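Local coordinates for uncharacterized conserved protein YiiM (Geobacillus stearothermophilus, PDB 5YHH), which probably binds a molybdenum cofactor as a MOSC-family oxidoreductase and confers resistance to hydroxylaminopurine, a toxic base analogue, at residues 68-72 / 146-150; 7-13 / 91-97; 194-198 / 211-215. All coordinates share one frame; numbering follows the deposited sequence.

Contact 1. Residues 68-72 / 146-150; sequences YPSEH and KSGFY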
loop_
_atom_site.group_PDB
_atom_site.type_symbol
_atom_site.label_atom_id
_atom_site.label_comp_id
_atom_site.label_asym_id
_atom_site.label_seq_id
_atom_site.Cartn_x
_atom_site.Cartn_y
_atom_site.Cartn_z
ATOM N N TYR A 68 -4.470 2.787 0.465
ATOM C CA TYR A 68 -5.518 2.076 -0.281
ATOM C C TYR A 68 -6.369 3.041 -1.092
ATOM O O TYR A 68 -6.788 4.069 -0.574
ATOM C CB TYR A 68 -6.410 1.233 0.640
ATOM C CG TYR A 68 -7.124 0.193 -0.146
ATOM C CD1 TYR A 68 -6.480 -0.974 -0.522
ATOM C CD2 TYR A 68 -8.417 0.398 -0.571
ATOM C CE1 TYR A 68 -7.117 -1.913 -1.277
ATOM C CE2 TYR A 68 -9.071 -0.543 -1.303
ATOM C CZ TYR A 68 -8.426 -1.696 -1.666
ATOM O OH TYR A 68 -9.048 -2.648 -2.437
ATOM N N PRO A 69 -6.596 2.736 -2.384
ATOM C CA PRO A 69 -7.422 3.579 -3.213
ATOM C C PRO A 69 -8.889 3.537 -2.814
ATOM O O PRO A 69 -9.510 2.477 -2.924
ATOM C CB PRO A 69 -7.237 2.978 -4.611
ATOM C CG PRO A 69 -5.884 2.277 -4.543
ATOM C CD PRO A 69 -5.867 1.725 -3.183
ATOM N N SER A 70 -9.449 4.668 -2.398
ATOM C CA SER A 70 -10.878 4.731 -2.048
ATOM C C SER A 70 -11.787 4.291 -3.215
ATOM O O SER A 70 -12.920 3.775 -3.003
ATOM C CB SER A 70 -11.269 6.144 -1.563
ATOM O OG SER A 70 -11.103 7.140 -2.584
ATOM N N GLU A 71 -11.314 4.486 -4.448
ATOM C CA GLU A 71 -12.113 4.131 -5.618
ATOM C C GLU A 71 -12.589 2.694 -5.518
ATOM O O GLU A 71 -13.685 2.380 -5.934
ATOM C CB GLU A 71 -11.345 4.339 -6.936
ATOM C CG GLU A 71 -11.087 5.814 -7.314
ATOM C CD GLU A 71 -9.825 6.394 -6.675
ATOM O OE1 GLU A 71 -9.279 5.768 -5.731
ATOM O OE2 GLU A 71 -9.381 7.505 -7.095
ATOM N N HIS A 72 -11.755 1.811 -4.966
ATOM C CA HIS A 72 -12.087 0.394 -4.927
ATOM C C HIS A 72 -13.226 0.074 -3.975
ATOM O O HIS A 72 -13.877 -0.968 -4.114
ATOM C CB HIS A 72 -10.852 -0.428 -4.541
ATOM C CG HIS A 72 -9.744 -0.307 -5.523
ATOM N ND1 HIS A 72 -9.962 -0.089 -6.871
ATOM C CD2 HIS A 72 -8.400 -0.360 -5.357
ATOM C CE1 HIS A 72 -8.794 -0.031 -7.493
ATOM N NE2 HIS A 72 -7.833 -0.187 -6.595
ATOM N N LYS A 146 -6.835 -5.215 -6.638
ATOM C CA LYS A 146 -7.254 -4.033 -5.871
ATOM C C LYS A 146 -6.664 -4.133 -4.479
ATOM O O LYS A 146 -7.367 -4.308 -3.481
ATOM C CB LYS A 146 -8.782 -3.916 -5.827
ATOM C CG LYS A 146 -9.402 -3.798 -7.220
ATOM C CD LYS A 146 -10.952 -3.750 -7.181
ATOM C CE LYS A 146 -11.625 -3.908 -8.593
ATOM N NZ LYS A 146 -11.431 -2.711 -9.436
ATOM N N SER A 147 -5.344 -3.982 -4.432
ATOM C CA SER A 147 -4.532 -4.321 -3.266
ATOM C C SER A 147 -4.036 -3.122 -2.491
ATOM O O SER A 147 -3.716 -3.231 -1.291
ATOM C CB SER A 147 -3.288 -5.103 -3.738
ATOM O OG SER A 147 -2.431 -4.276 -4.541
ATOM N N GLY A 148 -3.900 -1.992 -3.161
ATOM C CA GLY A 148 -3.109 -0.892 -2.579
ATOM C C GLY A 148 -1.612 -1.213 -2.504
ATOM O O GLY A 148 -1.127 -2.141 -3.139
ATOM N N PHE A 149 -0.874 -0.415 -1.742
ATOM C CA PHE A 149 0.603 -0.405 -1.826
ATOM C C PHE A 149 1.174 0.335 -0.618
ATOM O O PHE A 149 0.454 1.050 0.102
ATOM C CB PHE A 149 1.098 0.239 -3.140
ATOM C CG PHE A 149 0.274 1.474 -3.566
ATOM C CD1 PHE A 149 0.514 2.699 -3.006
ATOM C CD2 PHE A 149 -0.774 1.348 -4.441
ATOM C CE1 PHE A 149 -0.249 3.816 -3.364
ATOM C CE2 PHE A 149 -1.561 2.476 -4.812
ATOM C CZ PHE A 149 -1.285 3.693 -4.259
ATOM N N TYR A 150 2.470 0.176 -0.401
ATOM C CA TYR A 150 3.107 0.842 0.701
ATOM C C TYR A 150 4.027 1.950 0.192
ATOM O O TYR A 150 4.557 1.864 -0.914
ATOM C CB TYR A 150 3.987 -0.152 1.461
ATOM C CG TYR A 150 3.263 -1.116 2.336
ATOM C CD1 TYR A 150 2.889 -2.367 1.857
ATOM C CD2 TYR A 150 3.027 -0.819 3.672
ATOM C CE1 TYR A 150 2.273 -3.290 2.680
ATOM C CE2 TYR A 150 2.412 -1.737 4.506
ATOM C CZ TYR A 150 2.019 -2.943 3.997
ATOM O OH TYR A 150 1.412 -3.826 4.811
HETATM O O HOH W 1 -12.378 -0.110 -8.579
#
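Tyr-68 reaches segment 146-150 through the CD1-CE1 side of its ring and its hydroxyl. The side chain of Tyr-68 sets off away from that segment, but with CG anti to the backbone N (chi1 -160°) the ring folds back along the turn at Lys-146 to Gly-148. There Tyr-68 OH donates to Lys-146 O at 2.6 Å, from well above the carbonyl plane rather than along a lone pair. Trp-76 NE1 bonds to the same hydroxyl, so two partners grip the buried oxygen, and the ring is also stacked with Phe-89. Tyr-68 CE1 packs against the Ser-147 to Gly-148 peptide, 3.5 Å from Ser-147 C, while Ser-147 O lies at the ring edge, in its plane. Pro-69 CD covers one face of the Tyr-68 ring, offset toward the rim, and also rests 3.8 Å from Gly-148 CA. Next to it, Pro-69 CG touches Phe-149 CE2 at 4.3 Å.

After the chain turns into helix 71-80, His-72 presents its imidazole flat to the lysine. Lys-146 CG stands over the centre of the His-72 ring, 3.7 Å from its centroid and 7° off the normal, a CH-pi contact that CB extends toward CD2. At its far end the lysine chain bends (chi4 -71°), and Lys-146 NZ donates to a water 2.9 Å away that also bonds to His-72 ND1 in the plane of the imidazole. The other ring nitrogen, NE2, is held by Glu-100 OE1. Glu-100 OE2 meanwhile accepts from Gly-148 N, so a single carboxylate fixes both the imidazole and the turn. The contact thus joins a strand-to-helix junction of the MOSC domain to the loop that leads into strand 149-153, the antiparallel neighbour of strand 65-69 in the mixed sheet.

Contact 2. Residues 7-13 / 91-97; sequences MQIVSIN and ENWTLLG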
loop_
_atom_site.group_PDB
_atom_site.type_symbol
_atom_site.label_atom_id
_atom_site.label_comp_id
_atom_site.label_asym_id
_atom_site.label_seq_id
_atom_site.Cartn_x
_atom_site.Cartn_y
_atom_site.Cartn_z
ATOM N N MET A 7 -5.507 14.240 -6.706
ATOM C CA MET A 7 -4.740 13.181 -6.085
ATOM C C MET A 7 -4.509 13.652 -4.652
ATOM O O MET A 7 -3.817 14.675 -4.436
ATOM C CB MET A 7 -3.411 13.014 -6.811
ATOM C CG MET A 7 -3.529 12.391 -8.203
ATOM S SD MET A 7 -2.079 12.728 -9.259
ATOM C CE MET A 7 -0.729 12.932 -8.086
ATOM N N GLN A 8 -5.096 12.935 -3.688
ATOM C CA GLN A 8 -4.977 13.315 -2.297
ATOM C C GLN A 8 -5.109 12.173 -1.321
ATOM O O GLN A 8 -5.529 11.085 -1.694
ATOM C CB GLN A 8 -6.014 14.391 -1.960
ATOM C CG GLN A 8 -7.405 13.981 -2.227
ATOM C CD GLN A 8 -8.402 15.022 -1.812
ATOM O OE1 GLN A 8 -8.828 15.056 -0.657
ATOM N NE2 GLN A 8 -8.812 15.861 -2.756
ATOM N N ILE A 9 -4.774 12.456 -0.066
ATOM C CA ILE A 9 -5.073 11.599 1.081
ATOM C C ILE A 9 -6.435 12.041 1.579
ATOM O O ILE A 9 -6.550 13.065 2.238
ATOM C CB ILE A 9 -3.996 11.757 2.226
ATOM C CG1 ILE A 9 -2.602 11.499 1.679
ATOM C CG2 ILE A 9 -4.284 10.815 3.402
ATOM C CD1 ILE A 9 -1.387 11.955 2.622
ATOM N N VAL A 10 -7.497 11.294 1.273
ATOM C CA VAL A 10 -8.820 11.745 1.723
ATOM C C VAL A 10 -9.025 11.433 3.188
ATOM O O VAL A 10 -9.735 12.164 3.866
ATOM C CB VAL A 10 -10.043 11.255 0.899
ATOM C CG1 VAL A 10 -10.235 12.111 -0.338
ATOM C CG2 VAL A 10 -10.013 9.754 0.625
ATOM N N SER A 11 -8.315 10.436 3.712
ATOM C CA SER A 11 -8.437 10.105 5.114
ATOM C C SER A 11 -7.152 9.563 5.650
ATOM O O SER A 11 -6.464 8.803 4.984
ATOM C CB SER A 11 -9.582 9.101 5.361
ATOM O OG SER A 11 -9.824 8.957 6.753
ATOM N N ILE A 12 -6.807 10.010 6.849
ATOM C CA ILE A 12 -5.691 9.472 7.585
ATOM C C ILE A 12 -6.346 8.706 8.706
ATOM O O ILE A 12 -7.158 9.263 9.438
ATOM C CB ILE A 12 -4.779 10.565 8.195
ATOM C CG1 ILE A 12 -4.190 11.499 7.121
ATOM C CG2 ILE A 12 -3.674 9.943 9.026
ATOM C CD1 ILE A 12 -3.581 12.818 7.772
ATOM N N ASN A 13 -5.982 7.443 8.837
ATOM C CA ASN A 13 -6.598 6.540 9.777
ATOM C C ASN A 13 -5.571 6.060 10.786
ATOM O O ASN A 13 -4.494 5.662 10.389
ATOM C CB ASN A 13 -7.200 5.369 9.003
ATOM C CG ASN A 13 -8.006 5.839 7.787
ATOM O OD1 ASN A 13 -8.893 6.679 7.924
ATOM N ND2 ASN A 13 -7.685 5.332 6.603
ATOM N N GLU A 91 -5.841 0.615 6.102
ATOM C CA GLU A 91 -4.839 1.520 5.531
ATOM C C GLU A 91 -4.577 2.744 6.430
ATOM O O GLU A 91 -5.489 3.261 7.052
ATOM C CB GLU A 91 -5.224 1.935 4.099
ATOM C CG GLU A 91 -6.440 2.889 3.952
ATOM C CD GLU A 91 -7.789 2.319 4.153
ATOM O OE1 GLU A 91 -7.927 1.118 4.534
ATOM O OE2 GLU A 91 -8.768 3.089 3.867
ATOM N N ASN A 92 -3.327 3.186 6.525
ATOM C CA ASN A 92 -3.016 4.488 7.151
ATOM C C ASN A 92 -3.605 5.637 6.363
ATOM O O ASN A 92 -4.152 6.601 6.946
ATOM C CB ASN A 92 -1.497 4.693 7.256
ATOM C CG ASN A 92 -0.805 3.591 7.993
ATOM O OD1 ASN A 92 -0.319 2.607 7.397
ATOM N ND2 ASN A 92 -0.789 3.705 9.311
ATOM N N TRP A 93 -3.499 5.545 5.034
ATOM C CA TRP A 93 -3.885 6.615 4.116
ATOM C C TRP A 93 -4.894 6.053 3.106
ATOM O O TRP A 93 -4.579 5.133 2.349
ATOM C CB TRP A 93 -2.672 7.103 3.328
ATOM C CG TRP A 93 -1.648 7.899 4.068
ATOM C CD1 TRP A 93 -1.571 8.127 5.413
ATOM C CD2 TRP A 93 -0.488 8.499 3.488
ATOM N NE1 TRP A 93 -0.429 8.863 5.701
ATOM C CE2 TRP A 93 0.234 9.116 4.528
ATOM C CE3 TRP A 93 -0.013 8.600 2.179
ATOM C CZ2 TRP A 93 1.428 9.819 4.296
ATOM C CZ3 TRP A 93 1.139 9.282 1.941
ATOM C CH2 TRP A 93 1.862 9.894 3.001
ATOM N N THR A 94 -6.108 6.593 3.149
ATOM C CA THR A 94 -7.100 6.347 2.140
ATOM C C THR A 94 -6.878 7.374 1.057
ATOM O O THR A 94 -6.907 8.578 1.305
ATOM C CB THR A 94 -8.512 6.502 2.699
ATOM O OG1 THR A 94 -8.640 5.675 3.852
ATOM C CG2 THR A 94 -9.528 6.092 1.625
ATOM N N LEU A 95 -6.663 6.897 -0.162
ATOM C CA LEU A 95 -6.275 7.775 -1.237
ATOM C C LEU A 95 -7.415 8.054 -2.177
ATOM O O LEU A 95 -8.408 7.314 -2.238
ATOM C CB LEU A 95 -5.125 7.146 -2.008
ATOM C CG LEU A 95 -3.805 6.874 -1.285
ATOM C CD1 LEU A 95 -2.691 6.507 -2.310
ATOM C CD2 LEU A 95 -3.382 8.043 -0.412
ATOM N N LEU A 96 -7.283 9.165 -2.888
ATOM C CA LEU A 96 -8.145 9.481 -4.031
ATOM C C LEU A 96 -7.255 9.869 -5.225
ATOM O O LEU A 96 -6.259 10.590 -5.061
ATOM C CB LEU A 96 -9.108 10.615 -3.665
ATOM C CG LEU A 96 -10.096 11.021 -4.732
ATOM C CD1 LEU A 96 -11.203 9.918 -4.886
ATOM C CD2 LEU A 96 -10.709 12.393 -4.352
ATOM N N GLY A 97 -7.597 9.374 -6.415
ATOM C CA GLY A 97 -6.868 9.692 -7.641
ATOM C C GLY A 97 -5.604 8.906 -7.938
ATOM O O GLY A 97 -4.883 9.242 -8.876
#
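An antiparallel strand pair with a classic beta bulge joins Gln-8 to Asn-13 with Asn-92 to Leu-96, linking the N-terminal strand 8-19 to strand 93-96 in the mixed sheet of the MOSC fold. Gln-8 and Leu-96 form a hydrogen-bonded pair, Leu-96 N to Gln-8 O 2.9 Å and Gln-8 N to Leu-96 O 3.0 Å. At the bulge, Thr-94 O receives Val-10 N at 2.8 Å and, weakly, Ser-11 N; the extra residue shifts the register by one before Thr-94 N bonds to Ser-11 O. Strand 27-35 flanks strand 8-19 on its other edge, and strand 65-69 flanks strand 93-96.

On the face shared by Ile-9 and Trp-93, Ile-9 CD1 stands 3.5 Å from the centroid of the Trp-93 six-membered ring, 6° off its normal, a CH-pi contact over the ring face. Ile-159 packs on both residues. At the Asn-13 end of the face that carries Ser-11 and Thr-94, polar groups gather. Here Asn-13 spends both N-H groups of its amide in plane, ND2 reaching Thr-94 OG1 at 2.9 Å and Glu-91 O at 3.1 Å, while its OD1 accepts Ser-11 OG at 2.7 Å. That fixes the amide's rotation, and Thr-94 OG1 in turn donates at 2.6 Å to Glu-91 OE2 on the anti side of the carboxylate.

Contact 3. Residues 194-198 / 211-215; sequences MKQIA and FQKRL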
loop_
_atom_site.group_PDB
_atom_site.type_symbol
_atom_site.label_atom_id
_atom_site.label_comp_id
_atom_site.label_asym_id
_atom_site.label_seq_id
_atom_site.Cartn_x
_atom_site.Cartn_y
_atom_site.Cartn_z
ATOM N N MET A 194 11.004 -10.640 -13.662
ATOM C CA MET A 194 11.403 -10.680 -12.256
ATOM C C MET A 194 12.767 -10.022 -12.017
ATOM O O MET A 194 12.896 -9.199 -11.101
ATOM C CB MET A 194 11.369 -12.113 -11.709
ATOM C CG MET A 194 9.943 -12.683 -11.570
ATOM S SD MET A 194 9.897 -14.300 -10.753
ATOM C CE MET A 194 10.791 -15.306 -11.937
ATOM N N LYS A 195 13.766 -10.353 -12.837
ATOM C CA LYS A 195 15.099 -9.751 -12.701
ATOM C C LYS A 195 14.995 -8.223 -12.744
ATOM O O LYS A 195 15.609 -7.527 -11.937
ATOM C CB LYS A 195 16.071 -10.248 -13.786
ATOM C CG LYS A 195 17.552 -9.955 -13.467
ATOM C CD LYS A 195 18.522 -10.634 -14.454
ATOM C CE LYS A 195 19.735 -11.235 -13.731
ATOM N NZ LYS A 195 20.869 -11.639 -14.628
ATOM N N GLN A 196 14.199 -7.710 -13.675
ATOM C CA GLN A 196 14.015 -6.268 -13.835
ATOM C C GLN A 196 13.401 -5.593 -12.596
ATOM O O GLN A 196 13.876 -4.551 -12.138
ATOM C CB GLN A 196 13.125 -6.010 -15.039
ATOM C CG GLN A 196 12.665 -4.577 -15.161
ATOM C CD GLN A 196 11.557 -4.427 -16.167
ATOM O OE1 GLN A 196 11.709 -3.697 -17.141
ATOM N NE2 GLN A 196 10.430 -5.123 -15.942
ATOM N N ILE A 197 12.343 -6.186 -12.061
ATOM C CA ILE A 197 11.703 -5.647 -10.866
ATOM C C ILE A 197 12.637 -5.776 -9.653
ATOM O O ILE A 197 12.779 -4.840 -8.874
ATOM C CB ILE A 197 10.345 -6.330 -10.581
ATOM C CG1 ILE A 197 9.344 -6.039 -11.726
ATOM C CG2 ILE A 197 9.813 -5.850 -9.267
ATOM C CD1 ILE A 197 8.113 -6.990 -11.788
ATOM N N ALA A 198 13.266 -6.938 -9.503
ATOM C CA ALA A 198 14.238 -7.159 -8.441
ATOM C C ALA A 198 15.419 -6.174 -8.501
ATOM O O ALA A 198 16.032 -5.889 -7.477
ATOM C CB ALA A 198 14.753 -8.587 -8.486
ATOM N N PHE A 211 11.837 -12.499 -5.295
ATOM C CA PHE A 211 12.115 -12.580 -6.731
ATOM C C PHE A 211 13.491 -13.223 -6.993
ATOM O O PHE A 211 13.721 -13.794 -8.066
ATOM C CB PHE A 211 12.070 -11.193 -7.390
ATOM C CG PHE A 211 10.670 -10.638 -7.617
ATOM C CD1 PHE A 211 9.686 -11.388 -8.220
ATOM C CD2 PHE A 211 10.371 -9.327 -7.266
ATOM C CE1 PHE A 211 8.434 -10.849 -8.437
ATOM C CE2 PHE A 211 9.117 -8.790 -7.495
ATOM C CZ PHE A 211 8.161 -9.545 -8.074
ATOM N N GLN A 212 14.401 -13.111 -6.020
ATOM C CA GLN A 212 15.711 -13.778 -6.074
ATOM C C GLN A 212 15.706 -15.258 -5.624
ATOM O O GLN A 212 16.525 -16.051 -6.116
ATOM C CB GLN A 212 16.732 -12.981 -5.261
ATOM C CG GLN A 212 17.077 -11.626 -5.886
ATOM C CD GLN A 212 18.068 -10.821 -5.044
ATOM O OE1 GLN A 212 18.255 -11.083 -3.851
ATOM N NE2 GLN A 212 18.712 -9.840 -5.671
ATOM N N LYS A 213 14.812 -15.639 -4.702
ATOM C CA LYS A 213 14.606 -17.067 -4.371
ATOM C C LYS A 213 13.967 -17.735 -5.590
ATOM O O LYS A 213 14.522 -18.682 -6.125
ATOM C CB LYS A 213 13.714 -17.319 -3.141
ATOM C CG LYS A 213 13.915 -16.457 -1.901
ATOM C CD LYS A 213 15.285 -16.605 -1.250
ATOM C CE LYS A 213 15.230 -16.220 0.239
ATOM N NZ LYS A 213 16.427 -15.464 0.692
ATOM N N ARG A 214 12.810 -17.240 -6.045
ATOM C CA ARG A 214 12.362 -17.569 -7.410
ATOM C C ARG A 214 13.501 -17.045 -8.269
ATOM O O ARG A 214 14.198 -16.148 -7.822
ATOM C CB ARG A 214 11.085 -16.840 -7.803
ATOM C CG ARG A 214 9.903 -17.038 -6.892
ATOM C CD ARG A 214 8.776 -16.097 -7.314
ATOM N NE ARG A 214 7.720 -16.021 -6.321
ATOM C CZ ARG A 214 6.572 -15.366 -6.493
ATOM N NH1 ARG A 214 6.314 -14.731 -7.634
ATOM N NH2 ARG A 214 5.674 -15.345 -5.514
ATOM N N LEU A 215 13.718 -17.563 -9.474
ATOM C CA LEU A 215 14.897 -17.142 -10.270
ATOM C C LEU A 215 16.143 -17.969 -9.850
ATOM O O LEU A 215 17.250 -17.677 -10.281
ATOM C CB LEU A 215 15.150 -15.614 -10.114
ATOM C CG LEU A 215 15.487 -14.610 -11.232
ATOM C CD1 LEU A 215 14.535 -14.721 -12.403
ATOM C CD2 LEU A 215 15.427 -13.176 -10.684
#
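Helix 191-199 and the C-terminal end of helix 205-213 come together with Met-194 and Phe-211 as the nearest backbone positions, 5.9 Å apart between their CA atoms; beyond them Arg-214 leaves helical geometry, and the chain bends so that Leu-215 also turns back onto the first helix. The interface is apolar and centres on the Phe-211 ring, which Met-194, Ile-197 and Ala-198 meet from one side of their helix.

Met-194 CG touches Phe-211 CD1, 3.6 Å away, while Met-194 SD sits 5.1 Å from the centroid of the Phe-211 ring in an oblique Met-aromatic contact. Above the same side of the ring plane, toward the diagonally opposite corner, Ile-197 CG2 lies 3.5 Å from Phe-211 CE2; this methyl stands anti to the backbone N because chi1 of -64° puts CG1 beside that N. Nearer the backbones, Ala-198 CB abuts Phe-211 CB at 3.9 Å, the small methyl allowing the root of the aromatic side chain to come close to the helix. These helices belong to the C-terminal three-helix domain characteristic of YiiM-like proteins, and the third member, helix 177-185, packs on two of these residues: Ile-183 touches both Met-194 and Ile-197.

The thioether end of Met-194 is wedged among the residues that follow helix 205-213. A bend at chi3 (-65°) swings Met-194 CE to 3.8 Å from Leu-215 CD1 as the two side chains run past one another in opposite directions. Arg-214 crosses the methionine at about a right angle, its aliphatic CD 4.0 Å from Met-194 SD. The guanidinium carries on to Tyr-184, bonding through NH1 to the carbonyl O and making a cation-pi contact with the ring. The other branch of Leu-215, CD2, rests against the start of Lys-195, 3.9 Å from its backbone N.

From the N terminus, strand 8-19 waits for residues 91-97 before contact 2 closes a long loop. Contact 1 opens within that loop, at 68-72, and closes beyond it at 146-150, so the two cross along the chain. They also touch in space: Ser-70 OG lies 2.7 Å from Leu-95 O, and Glu-71 OE2 lies 2.7 Å from Gly-97 N, both probable hydrogen bonds. Together they bind neighbouring strands 8-19, 93-96, 65-69 and 149-153 of the MOSC sheet. Contact 3 follows in series as a short helix-to-helix closure in the C-terminal helical domain, its centre about 24 Å from that of contact 1 and about 30 Å from that of contact 2.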